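Local coordinates for protein cystalysin (Treponema denticola, PDB 1C7N) that belongs to the class I and II aminotransferase family of PLP-dependent enzymes and binds pyridoxal-5'-phosphate, at residues A[315-319]-A[330-335]; A[345-351]-A[385-390]. All coordinates share one frame. Residue numbers count along the deposited sequence, not the author numbering.

Contact 1: A[315-319]-A[330-335]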
# COMPACT_ATOMS: atom_id res chain seq x y z
N PRO A 315 16.23 -13.69 -39.96
CA PRO A 315 16.63 -12.33 -40.35
C PRO A 315 15.51 -11.30 -40.57
O PRO A 315 15.74 -10.10 -40.41
CB PRO A 315 17.43 -12.56 -41.63
CG PRO A 315 17.96 -13.91 -41.49
CD PRO A 315 16.80 -14.67 -40.90
N GLU A 316 14.33 -11.76 -40.95
CA GLU A 316 13.23 -10.84 -41.21
C GLU A 316 12.63 -10.26 -39.93
O GLU A 316 11.93 -9.26 -39.96
CB GLU A 316 12.13 -11.51 -42.05
CG GLU A 316 11.25 -12.54 -41.32
CD GLU A 316 11.91 -13.90 -41.16
OE1 GLU A 316 11.18 -14.86 -40.81
OE2 GLU A 316 13.13 -14.01 -41.36
N ILE A 317 12.92 -10.91 -38.81
CA ILE A 317 12.43 -10.44 -37.51
C ILE A 317 13.57 -9.58 -36.95
O ILE A 317 14.72 -10.00 -36.95
CB ILE A 317 12.16 -11.62 -36.58
CG1 ILE A 317 11.15 -12.57 -37.23
CG2 ILE A 317 11.64 -11.12 -35.23
CD1 ILE A 317 10.87 -13.82 -36.43
N LYS A 318 13.24 -8.38 -36.48
CA LYS A 318 14.27 -7.47 -35.96
C LYS A 318 14.19 -7.23 -34.45
O LYS A 318 13.13 -6.89 -33.93
CB LYS A 318 14.17 -6.12 -36.67
CG LYS A 318 14.18 -6.19 -38.20
CD LYS A 318 15.48 -6.77 -38.72
CE LYS A 318 15.64 -6.55 -40.21
NZ LYS A 318 14.51 -7.12 -40.99
N ALA A 319 15.32 -7.39 -33.77
CA ALA A 319 15.41 -7.16 -32.33
C ALA A 319 16.56 -6.18 -32.09
O ALA A 319 17.67 -6.59 -31.74
CB ALA A 319 15.66 -8.48 -31.59
N ILE A 330 10.74 -6.34 -30.00
CA ILE A 330 10.99 -7.17 -31.17
C ILE A 330 9.93 -6.99 -32.25
O ILE A 330 8.74 -7.17 -32.00
CB ILE A 330 11.06 -8.66 -30.78
CG1 ILE A 330 12.04 -8.85 -29.62
CG2 ILE A 330 11.53 -9.48 -31.98
CD1 ILE A 330 12.01 -10.23 -29.03
N ASP A 331 10.39 -6.66 -33.45
CA ASP A 331 9.51 -6.44 -34.59
C ASP A 331 9.25 -7.72 -35.38
O ASP A 331 10.10 -8.17 -36.15
CB ASP A 331 10.15 -5.38 -35.49
CG ASP A 331 9.33 -5.08 -36.73
OD1 ASP A 331 8.22 -5.64 -36.88
OD2 ASP A 331 9.80 -4.27 -37.55
N PHE A 332 8.07 -8.31 -35.19
CA PHE A 332 7.68 -9.54 -35.89
C PHE A 332 6.78 -9.28 -37.09
O PHE A 332 6.26 -10.22 -37.69
CB PHE A 332 6.93 -10.49 -34.95
CG PHE A 332 7.81 -11.29 -34.02
CD1 PHE A 332 8.27 -10.75 -32.83
CD2 PHE A 332 8.14 -12.61 -34.33
CE1 PHE A 332 9.04 -11.52 -31.95
CE2 PHE A 332 8.91 -13.39 -33.46
CZ PHE A 332 9.36 -12.84 -32.27
N ARG A 333 6.60 -8.02 -37.45
CA ARG A 333 5.72 -7.66 -38.56
C ARG A 333 5.95 -8.43 -39.86
O ARG A 333 5.01 -8.64 -40.63
CB ARG A 333 5.79 -6.15 -38.82
CG ARG A 333 5.01 -5.32 -37.81
CD ARG A 333 5.15 -3.84 -38.07
NE ARG A 333 6.52 -3.38 -37.87
CZ ARG A 333 6.93 -2.13 -38.06
NH1 ARG A 333 6.06 -1.21 -38.46
NH2 ARG A 333 8.19 -1.80 -37.84
N ALA A 334 7.18 -8.86 -40.11
CA ALA A 334 7.48 -9.58 -41.35
C ALA A 334 6.84 -10.97 -41.39
O ALA A 334 6.83 -11.62 -42.44
CB ALA A 334 8.99 -9.70 -41.53
N LEU A 335 6.32 -11.43 -40.26
CA LEU A 335 5.67 -12.73 -40.21
C LEU A 335 4.29 -12.64 -40.86
O LEU A 335 3.69 -13.66 -41.18
CB LEU A 335 5.51 -13.21 -38.76
CG LEU A 335 6.73 -13.79 -38.06
CD1 LEU A 335 6.33 -14.29 -36.68
CD2 LEU A 335 7.30 -14.94 -38.87
O HOH W 1 9.68 -8.14 -38.81
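A single antiparallel bridge can hold the end of a strand, as where strand 327-331 of this aminotransferase-family fold meets the loop 315-319, which follows helix 289-313. At I330, the side chain packs against I317 (CG2 to CG2, 3.6 Å) and A319, placing it in the apolar layer beside V306 of that helix. D331 forms the hydrogen-bonded pair with K318: D331 N donates to K318 O at 2.8 Å, and K318 N to D331 O at 3.2 Å. Its carboxylate accepts from R333 N in an Asx turn and forms a salt bridge with the R333 guanidinium. F332 offers a ring face to I317, whose CG2 lies 3.8 Å from the ring centroid in a CH-pi contact. In the 3-10 turn beyond, A334 CB meets E316 CG at 3.6 Å and L335 adds apolar packing on I317. Where the bridge ends, water takes over: water 1 accepts from A334 N at 2.9 Å and lies 2.8 Å from E316 O and 2.7 Å from D331 O.

Contact 2: A[345-351]-A[385-390]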
# COMPACT_ATOMS: atom_id res chain seq x y z
N PHE A 345 0.10 -18.07 -31.39
CA PHE A 345 1.29 -18.82 -31.78
C PHE A 345 2.36 -18.82 -30.70
O PHE A 345 2.91 -19.87 -30.37
CB PHE A 345 1.88 -18.21 -33.06
CG PHE A 345 3.16 -18.86 -33.50
CD1 PHE A 345 3.15 -20.10 -34.12
CD2 PHE A 345 4.38 -18.22 -33.28
CE1 PHE A 345 4.34 -20.71 -34.52
CE2 PHE A 345 5.58 -18.82 -33.68
CZ PHE A 345 5.55 -20.07 -34.30
N MET A 346 2.66 -17.66 -30.15
CA MET A 346 3.69 -17.56 -29.12
C MET A 346 3.35 -18.40 -27.89
O MET A 346 4.20 -19.15 -27.39
CB MET A 346 3.90 -16.10 -28.70
CG MET A 346 4.41 -15.20 -29.82
SD MET A 346 5.93 -15.80 -30.58
CE MET A 346 5.98 -14.79 -32.05
N ILE A 347 2.12 -18.28 -27.42
CA ILE A 347 1.68 -19.02 -26.24
C ILE A 347 1.56 -20.53 -26.41
O ILE A 347 2.01 -21.28 -25.56
CB ILE A 347 0.30 -18.51 -25.75
CG1 ILE A 347 0.43 -17.07 -25.25
CG2 ILE A 347 -0.23 -19.42 -24.65
CD1 ILE A 347 -0.90 -16.47 -24.82
N HIS A 348 0.96 -20.97 -27.51
CA HIS A 348 0.75 -22.39 -27.71
C HIS A 348 1.73 -23.16 -28.60
O HIS A 348 1.89 -24.36 -28.43
CB HIS A 348 -0.68 -22.64 -28.21
CG HIS A 348 -1.73 -22.19 -27.25
ND1 HIS A 348 -2.27 -20.92 -27.27
CD2 HIS A 348 -2.33 -22.82 -26.21
CE1 HIS A 348 -3.14 -20.79 -26.29
NE2 HIS A 348 -3.20 -21.93 -25.63
N LYS A 349 2.38 -22.48 -29.53
CA LYS A 349 3.33 -23.16 -30.39
C LYS A 349 4.76 -23.02 -29.89
O LYS A 349 5.51 -23.99 -29.85
CB LYS A 349 3.24 -22.65 -31.83
CG LYS A 349 1.92 -22.95 -32.52
CD LYS A 349 1.64 -24.44 -32.55
CE LYS A 349 0.29 -24.74 -33.18
NZ LYS A 349 -0.03 -26.20 -33.17
N ALA A 350 5.13 -21.80 -29.49
CA ALA A 350 6.48 -21.54 -29.00
C ALA A 350 6.58 -21.57 -27.48
O ALA A 350 7.67 -21.67 -26.93
CB ALA A 350 6.95 -20.18 -29.51
N GLN A 351 5.44 -21.49 -26.81
CA GLN A 351 5.41 -21.47 -25.35
C GLN A 351 6.38 -20.43 -24.84
O GLN A 351 7.14 -20.64 -23.89
CB GLN A 351 5.74 -22.85 -24.77
CG GLN A 351 4.53 -23.77 -24.74
CD GLN A 351 4.82 -25.09 -24.09
OE1 GLN A 351 5.29 -25.15 -22.95
NE2 GLN A 351 4.54 -26.17 -24.81
N ARG A 385 13.19 -22.67 -28.37
CA ARG A 385 11.82 -23.18 -28.48
C ARG A 385 11.14 -22.43 -29.61
O ARG A 385 10.41 -23.00 -30.42
CB ARG A 385 11.02 -22.93 -27.20
CG ARG A 385 11.11 -24.02 -26.17
CD ARG A 385 9.84 -24.04 -25.33
NE ARG A 385 9.59 -22.77 -24.66
CZ ARG A 385 10.37 -22.27 -23.69
NH1 ARG A 385 11.45 -22.94 -23.30
NH2 ARG A 385 10.05 -21.12 -23.11
N LEU A 386 11.38 -21.12 -29.64
CA LEU A 386 10.82 -20.23 -30.65
C LEU A 386 11.37 -20.64 -32.01
O LEU A 386 10.63 -20.71 -33.00
CB LEU A 386 11.25 -18.79 -30.36
CG LEU A 386 10.41 -17.61 -30.83
CD1 LEU A 386 11.36 -16.46 -31.18
CD2 LEU A 386 9.56 -17.97 -32.02
N ASN A 387 12.67 -20.92 -32.05
CA ASN A 387 13.36 -21.34 -33.26
C ASN A 387 12.66 -22.54 -33.91
O ASN A 387 12.35 -22.51 -35.09
CB ASN A 387 14.81 -21.68 -32.93
CG ASN A 387 15.69 -21.78 -34.17
OD1 ASN A 387 15.41 -21.16 -35.19
ND2 ASN A 387 16.77 -22.56 -34.07
N LYS A 388 12.42 -23.58 -33.12
CA LYS A 388 11.76 -24.78 -33.64
C LYS A 388 10.32 -24.47 -34.07
O LYS A 388 9.85 -24.99 -35.08
CB LYS A 388 11.75 -25.90 -32.60
CG LYS A 388 13.13 -26.46 -32.28
CD LYS A 388 13.04 -27.90 -31.81
CE LYS A 388 14.41 -28.46 -31.43
NZ LYS A 388 14.99 -27.76 -30.25
N ALA A 389 9.64 -23.63 -33.30
CA ALA A 389 8.26 -23.26 -33.60
C ALA A 389 8.18 -22.48 -34.91
O ALA A 389 7.28 -22.72 -35.73
CB ALA A 389 7.69 -22.43 -32.45
N LEU A 390 9.10 -21.54 -35.11
CA LEU A 390 9.13 -20.75 -36.33
C LEU A 390 9.44 -21.63 -37.53
O LEU A 390 8.84 -21.49 -38.59
CB LEU A 390 10.16 -19.62 -36.22
CG LEU A 390 9.76 -18.41 -35.38
CD1 LEU A 390 10.89 -17.40 -35.34
CD2 LEU A 390 8.51 -17.77 -35.96
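The short helical segments 345-350 and 385-390 cross almost at right angles, at 91°, with axes 9.5 Å apart at closest approach. The first includes a wider pi-type turn, seen in the bond from A350 N to F345 O (3.1 Å), and Q351 leaves the helix with positive phi. Two alanines allow a close approach: A350 CB lies 3.8 Å from A389 CB, and the CA atoms of A350 and L386 are 4.8 Å apart. Beside the two alanines lies the F345 ring, its CZ 3.7 Å from A389 CB and its CE2 3.9 Å from L390 CD2. Polar bonding gathers at the helix end, where the R385 guanidinium meets backbone carbonyls edge-on: R385 NE donates to A350 O at 3.2 Å and R385 NH2 to Q351 O at 3.1 Å. The Q351 amide turns elsewhere, its OE1 accepting from G30 N. This is orthogonal helix packing with arginine hydrogen bonds to the carbonyls of A350 and Q351, joining helices 339-350 and 376-393 of the aminotransferase-family fold.

Overall arrangement
The two contacts, whose centres lie about 14 Å apart, exemplify how one apolar layer can unite differently built neighbours. Contact 1 is partly buried and adds backbone pairing and a bridging water to its apolar packing, between a loop and a strand end; contact 2 is more fully buried, joining two helices by side-chain packing with arginine-to-carbonyl bonds at one end. They meet directly: F332 CE2 lies 3.5 Å from M346 CE, and I317 CD1 is 3.7 Å from L390 CD1. Both also use helix 289-313, since I317 and L386 each touch F310. Along the chain contact 1 closes before contact 2 opens, with helix 339-350 following strand 327-331.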